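Multiple antibiotic resistance protein MARR (Escherichia coli, PDB 1JGS) represses the marRAB operon, which is involved in activating antibiotic-resistance and oxidative-stress genes, by binding DNA at the marO operator/promoter site. Local coordinates at residues A[35-38]-A[39-43]; A[98-101]-A[102-106]. All coordinates share one frame; numbering follows the deposited sequence.

Overall arrangement
Followed from the N terminus, the chain first meets interaction 1 on helix 34-46 and, after the two helices 51-58 and 62-74 and the strand hairpin 78-82/90-94, interaction 2 near the start of helix 96-118. Each contact is local, made within a turn of its own helix, so neither closes a long loop; they stand in series and neither nest nor cross. Their centres nonetheless lie about 10 Å apart, because the helices pack together: the ring of F37 reaches C105 and H106, and C41 meets C102. Together they tie helix 34-46 to the long helix 96-118 that follows the hairpin.

Interaction 1: A[35-38]-A[39-43]; sequences AQFK and VLCSI. With SAL (2-hydroxybenzoic acid), chain C.
The sulfur of C41 sits over one face of the ring of F37, a residue one turn earlier in the helix, making a Cys sulfur-aromatic contact. C41 SG lies 3.6 Å from the F37 ring centroid, only 23° off the ring normal and displaced toward the rim, so that F37 CE1 is its nearest ring atom at 3.4 Å. The two torsions make the meeting possible: the ring carbon CG of F37 is anti to the backbone N (chi1 -179°), leaning it along the helix toward the next turn, while SG of C41 stays beside its own backbone N and faces back.

Beneath the side chains runs the helical ladder, with V39, L40, C41 and S42 donating to the carbonyls four residues before them. The rung at S42 is doubled, for K38 O accepts both the amide of S42 and its hydroxyl, S42 OG lying 3.0 Å from K38 O. The hydroxyl comes in from above the carbonyl plane, 40° out of it.

Toward the helix start, Q36 extends beyond CG to give its NE2 to the salicylate carboxylate, a nearly straight hydrogen bond of 2.6 Å from Q36 NE2 to SAL O1'. Its OE1 is hydrogen-bonded to K75 NZ, which would fix the amide's rotation. A35 CB lies against the salicylate ring, at a modelled separation too short to be relied on. With T33, A64 and M68, these two residues form one of the two salicylate pockets seen in this MarR helix-turn-helix protein.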
ATOM      1  N   ALA A  35       8.040  -1.417  -7.323  1.00 36.96           N
ATOM      2  CA  ALA A  35       6.915  -0.903  -8.091  1.00 36.96           C
ATOM      3  C   ALA A  35       6.791  -1.598  -9.445  1.00 36.96           C
ATOM      4  O   ALA A  35       5.681  -1.937  -9.859  1.00 36.96           O
ATOM      5  CB  ALA A  35       7.038   0.609  -8.273  1.00 24.45           C
ATOM      6  N   GLN A  36       7.917  -1.803 -10.136  1.00 35.44           N
ATOM      7  CA  GLN A  36       7.887  -2.493 -11.434  1.00 35.44           C
ATOM      8  C   GLN A  36       7.360  -3.910 -11.227  1.00 35.44           C
ATOM      9  O   GLN A  36       6.550  -4.403 -12.018  1.00 35.44           O
ATOM     10  CB  GLN A  36       9.287  -2.554 -12.066  1.00 33.78           C
ATOM     11  CG  GLN A  36       9.794  -1.237 -12.660  1.00 33.78           C
ATOM     12  CD  GLN A  36      11.264  -1.293 -13.077  1.00 33.78           C
ATOM     13  OE1 GLN A  36      11.842  -2.367 -13.247  1.00 33.78           O
ATOM     14  NE2 GLN A  36      11.864  -0.134 -13.256  1.00 33.78           N
ATOM     15  N   PHE A  37       7.810  -4.561 -10.156  1.00 35.55           N
ATOM     16  CA  PHE A  37       7.368  -5.928  -9.862  1.00 35.55           C
ATOM     17  C   PHE A  37       5.850  -5.978  -9.637  1.00 35.55           C
ATOM     18  O   PHE A  37       5.160  -6.842 -10.183  1.00 35.55           O
ATOM     19  CB  PHE A  37       8.098  -6.467  -8.633  1.00 45.48           C
ATOM     20  CG  PHE A  37       7.718  -7.869  -8.271  1.00 45.48           C
ATOM     21  CD1 PHE A  37       7.682  -8.869  -9.244  1.00 45.48           C
ATOM     22  CD2 PHE A  37       7.409  -8.201  -6.957  1.00 45.48           C
ATOM     23  CE1 PHE A  37       7.345 -10.181  -8.919  1.00 45.48           C
ATOM     24  CE2 PHE A  37       7.070  -9.513  -6.619  1.00 45.48           C
ATOM     25  CZ  PHE A  37       7.037 -10.507  -7.606  1.00 45.48           C
ATOM     26  N   LYS A  38       5.334  -5.035  -8.853  1.00 38.60           N
ATOM     27  CA  LYS A  38       3.900  -4.959  -8.577  1.00 38.60           C
ATOM     28  C   LYS A  38       3.124  -4.763  -9.889  1.00 38.60           C
ATOM     29  O   LYS A  38       2.125  -5.444 -10.140  1.00 38.60           O
ATOM     30  CB  LYS A  38       3.610  -3.793  -7.626  1.00 82.69           C
ATOM     31  CG  LYS A  38       4.269  -3.912  -6.258  1.00 82.69           C
ATOM     32  CD  LYS A  38       4.058  -2.645  -5.432  1.00 82.69           C
ATOM     33  CE  LYS A  38       4.647  -2.768  -4.028  1.00 82.69           C
ATOM     34  NZ  LYS A  38       3.940  -3.789  -3.202  1.00 82.69           N
ATOM     35  N   VAL A  39       3.573  -3.831 -10.725  1.00 34.06           N
ATOM     36  CA  VAL A  39       2.893  -3.611 -11.997  1.00 34.06           C
ATOM     37  C   VAL A  39       2.878  -4.886 -12.839  1.00 34.06           C
ATOM     38  O   VAL A  39       1.896  -5.150 -13.531  1.00 34.06           O
ATOM     39  CB  VAL A  39       3.554  -2.478 -12.809  1.00 30.26           C
ATOM     40  CG1 VAL A  39       3.048  -2.484 -14.245  1.00 30.26           C
ATOM     41  CG2 VAL A  39       3.243  -1.132 -12.152  1.00 30.26           C
ATOM     42  N   LEU A  40       3.946  -5.681 -12.781  1.00 42.08           N
ATOM     43  CA  LEU A  40       3.983  -6.925 -13.562  1.00 42.08           C
ATOM     44  C   LEU A  40       3.011  -7.978 -13.009  1.00 42.08           C
ATOM     45  O   LEU A  40       2.306  -8.649 -13.762  1.00 42.08           O
ATOM     46  CB  LEU A  40       5.393  -7.544 -13.594  1.00 33.35           C
ATOM     47  CG  LEU A  40       6.547  -6.919 -14.382  1.00 33.35           C
ATOM     48  CD1 LEU A  40       7.753  -7.866 -14.319  1.00 33.35           C
ATOM     49  CD2 LEU A  40       6.154  -6.679 -15.817  1.00 33.35           C
ATOM     50  N   CYS A  41       2.982  -8.126 -11.693  1.00 47.51           N
ATOM     51  CA  CYS A  41       2.096  -9.106 -11.087  1.00 47.51           C
ATOM     52  C   CYS A  41       0.641  -8.752 -11.367  1.00 47.51           C
ATOM     53  O   CYS A  41      -0.189  -9.637 -11.579  1.00 47.51           O
ATOM     54  CB  CYS A  41       2.342  -9.173  -9.583  1.00 47.01           C
ATOM     55  SG  CYS A  41       3.994  -9.742  -9.141  1.00 47.01           S
ATOM     56  N   SER A  42       0.337  -7.458 -11.375  1.00 42.18           N
ATOM     57  CA  SER A  42      -1.029  -6.996 -11.626  1.00 42.18           C
ATOM     58  C   SER A  42      -1.488  -7.197 -13.064  1.00 42.18           C
ATOM     59  O   SER A  42      -2.642  -7.516 -13.306  1.00 42.18           O
ATOM     60  CB  SER A  42      -1.160  -5.513 -11.276  1.00 30.64           C
ATOM     61  OG  SER A  42      -0.870  -5.286  -9.908  1.00 30.64           O
ATOM     62  N   ILE A  43      -0.591  -6.982 -14.022  1.00 41.78           N
ATOM     63  CA  ILE A  43      -0.941  -7.141 -15.425  1.00 41.78           C
ATOM     64  C   ILE A  43      -1.103  -8.635 -15.688  1.00 41.78           C
ATOM     65  O   ILE A  43      -2.014  -9.059 -16.395  1.00 41.78           O
ATOM     66  CB  ILE A  43       0.166  -6.575 -16.337  1.00 41.13           C
ATOM     67  CG1 ILE A  43       0.232  -5.052 -16.185  1.00 41.13           C
ATOM     68  CG2 ILE A  43      -0.092  -6.959 -17.788  1.00 41.13           C
ATOM     69  CD1 ILE A  43       1.229  -4.372 -17.122  1.00 41.13           C
TER
HETATM   70  C1' SAL C 257       9.886   3.201 -12.848  1.00 42.17           C
HETATM   71  O1' SAL C 257      10.807   2.254 -12.977  1.00 42.17           O
HETATM   72  O2' SAL C 257       9.512   3.893 -13.837  1.00 42.17           O
HETATM   73  C1  SAL C 257       9.346   3.375 -11.482  1.00 42.17           C
HETATM   74  C2  SAL C 257       8.319   4.387 -11.213  1.00 42.17           C
HETATM   75  C3  SAL C 257       7.790   4.567  -9.899  1.00 42.17           C
HETATM   76  C4  SAL C 257       8.244   3.779  -8.827  1.00 42.17           C
HETATM   77  C5  SAL C 257       9.360   2.680  -9.112  1.00 42.17           C
HETATM   78  C6  SAL C 257       9.833   2.550 -10.415  1.00 42.17           C
HETATM   79  O2  SAL C 257       7.812   5.211 -12.194  1.00 42.17           O

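Interaction 2: A[98-101]-A[102-106]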
ATOM      1  N   GLY A  98       8.913 -10.938 -20.017  1.00 38.70           N
ATOM      2  CA  GLY A  98       8.347 -10.243 -18.875  1.00 38.70           C
ATOM      3  C   GLY A  98       7.714 -11.247 -17.931  1.00 38.70           C
ATOM      4  O   GLY A  98       7.882 -11.160 -16.713  1.00 38.70           O
ATOM      5  N   ALA A  99       6.996 -12.209 -18.510  1.00 47.24           N
ATOM      6  CA  ALA A  99       6.326 -13.256 -17.741  1.00 47.24           C
ATOM      7  C   ALA A  99       7.324 -14.050 -16.912  1.00 47.24           C
ATOM      8  O   ALA A  99       7.081 -14.326 -15.740  1.00 47.24           O
ATOM      9  CB  ALA A  99       5.564 -14.195 -18.685  1.00 42.30           C
ATOM     10  N   ALA A 100       8.448 -14.410 -17.526  1.00 52.11           N
ATOM     11  CA  ALA A 100       9.481 -15.174 -16.845  1.00 52.11           C
ATOM     12  C   ALA A 100      10.055 -14.348 -15.693  1.00 52.11           C
ATOM     13  O   ALA A 100      10.148 -14.818 -14.556  1.00 52.11           O
ATOM     14  CB  ALA A 100      10.581 -15.555 -17.831  1.00 50.48           C
ATOM     15  N   ILE A 101      10.442 -13.114 -15.987  1.00 47.20           N
ATOM     16  CA  ILE A 101      10.976 -12.245 -14.951  1.00 47.20           C
ATOM     17  C   ILE A 101      10.001 -12.208 -13.753  1.00 47.20           C
ATOM     18  O   ILE A 101      10.401 -12.376 -12.596  1.00 47.20           O
ATOM     19  CB  ILE A 101      11.152 -10.802 -15.481  1.00 46.42           C
ATOM     20  CG1 ILE A 101      12.174 -10.774 -16.623  1.00 46.42           C
ATOM     21  CG2 ILE A 101      11.558  -9.882 -14.346  1.00 46.42           C
ATOM     22  CD1 ILE A 101      13.552 -11.236 -16.234  1.00 46.42           C
ATOM     23  N   CYS A 102       8.721 -11.986 -14.042  1.00 55.20           N
ATOM     24  CA  CYS A 102       7.703 -11.908 -12.998  1.00 55.20           C
ATOM     25  C   CYS A 102       7.571 -13.190 -12.195  1.00 55.20           C
ATOM     26  O   CYS A 102       7.155 -13.154 -11.033  1.00 55.20           O
ATOM     27  CB  CYS A 102       6.343 -11.550 -13.597  1.00 50.25           C
ATOM     28  SG  CYS A 102       4.979 -11.640 -12.410  1.00 50.25           S
ATOM     29  N   GLU A 103       7.916 -14.320 -12.810  1.00 53.61           N
ATOM     30  CA  GLU A 103       7.830 -15.605 -12.124  1.00 53.61           C
ATOM     31  C   GLU A 103       9.112 -15.874 -11.335  1.00 53.61           C
ATOM     32  O   GLU A 103       9.062 -16.421 -10.235  1.00 53.61           O
ATOM     33  CB  GLU A 103       7.572 -16.734 -13.124  1.00109.75           C
ATOM     34  CG  GLU A 103       7.179 -18.054 -12.471  1.00109.75           C
ATOM     35  CD  GLU A 103       5.979 -17.911 -11.546  1.00109.75           C
ATOM     36  OE1 GLU A 103       4.918 -17.453 -12.015  1.00109.75           O
ATOM     37  OE2 GLU A 103       6.094 -18.259 -10.351  1.00109.75           O
ATOM     38  N   GLN A 104      10.261 -15.497 -11.883  1.00 70.78           N
ATOM     39  CA  GLN A 104      11.509 -15.697 -11.157  1.00 70.78           C
ATOM     40  C   GLN A 104      11.406 -14.926  -9.846  1.00 70.78           C
ATOM     41  O   GLN A 104      11.743 -15.446  -8.781  1.00 70.78           O
ATOM     42  CB  GLN A 104      12.703 -15.150 -11.934  1.00 56.91           C
ATOM     43  CG  GLN A 104      13.245 -16.024 -13.040  1.00 56.91           C
ATOM     44  CD  GLN A 104      14.260 -15.268 -13.895  1.00 56.91           C
ATOM     45  OE1 GLN A 104      15.187 -14.634 -13.372  1.00 56.91           O
ATOM     46  NE2 GLN A 104      14.085 -15.326 -15.213  1.00 56.91           N
ATOM     47  N   CYS A 105      10.943 -13.681  -9.943  1.00 60.37           N
ATOM     48  CA  CYS A 105      10.796 -12.809  -8.785  1.00 60.37           C
ATOM     49  C   CYS A 105       9.729 -13.284  -7.815  1.00 60.37           C
ATOM     50  O   CYS A 105       9.977 -13.378  -6.610  1.00 60.37           O
ATOM     51  CB  CYS A 105      10.438 -11.386  -9.225  1.00 52.09           C
ATOM     52  SG  CYS A 105      11.735 -10.448 -10.053  1.00 52.09           S
ATOM     53  N   HIS A 106       8.538 -13.563  -8.337  1.00 61.76           N
ATOM     54  CA  HIS A 106       7.420 -14.006  -7.507  1.00 61.76           C
ATOM     55  C   HIS A 106       7.776 -15.218  -6.654  1.00 61.76           C
ATOM     56  O   HIS A 106       7.377 -15.313  -5.489  1.00 61.76           O
ATOM     57  CB  HIS A 106       6.214 -14.323  -8.389  1.00 68.17           C
ATOM     58  CG  HIS A 106       4.952 -14.564  -7.623  1.00 68.17           C
ATOM     59  ND1 HIS A 106       4.730 -15.711  -6.891  1.00 68.17           N
ATOM     60  CD2 HIS A 106       3.844 -13.801  -7.470  1.00 68.17           C
ATOM     61  CE1 HIS A 106       3.540 -15.644  -6.322  1.00 68.17           C
ATOM     62  NE2 HIS A 106       2.982 -14.495  -6.658  1.00 68.17           N
TER
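I101 and C105 lie one turn apart on helix 96-118, joined mainly through the backbone. Of the main-chain hydrogen bonds, C105 N to I101 O is the straightest, 3.0 Å long at 170°; C102 to G98 and Q104 to A100 follow the same four-residue spacing. At E103 the pattern softens: E103 N is shared, 3.0 Å from A99 O and 2.9 Å from A100 O, both bonds bent and weak.

Side-chain packing is looser. I101 CG2 stands 4.3 Å from C105 SG in an apolar contact, while the extended chain of Q104 runs back along the helix until its polar amide end merely passes the methyls at long van der Waals distance, Q104 NE2 lying 4.4 Å from A100 CB and 4.2 Å from I101 CD1.

The charged group turns elsewhere. E103 has CG anti to the backbone N (chi1 -168°) and a bend at chi2 (55°), which lead its carboxylate away from the preceding turn to a salt bridge with R44 of helix 34-46. Local cohesion therefore rests on backbone hydrogen bonds with light side-chain packing, while the E103 charge pairs with R44, and the buried C102 and C105 pack against helix 34-46.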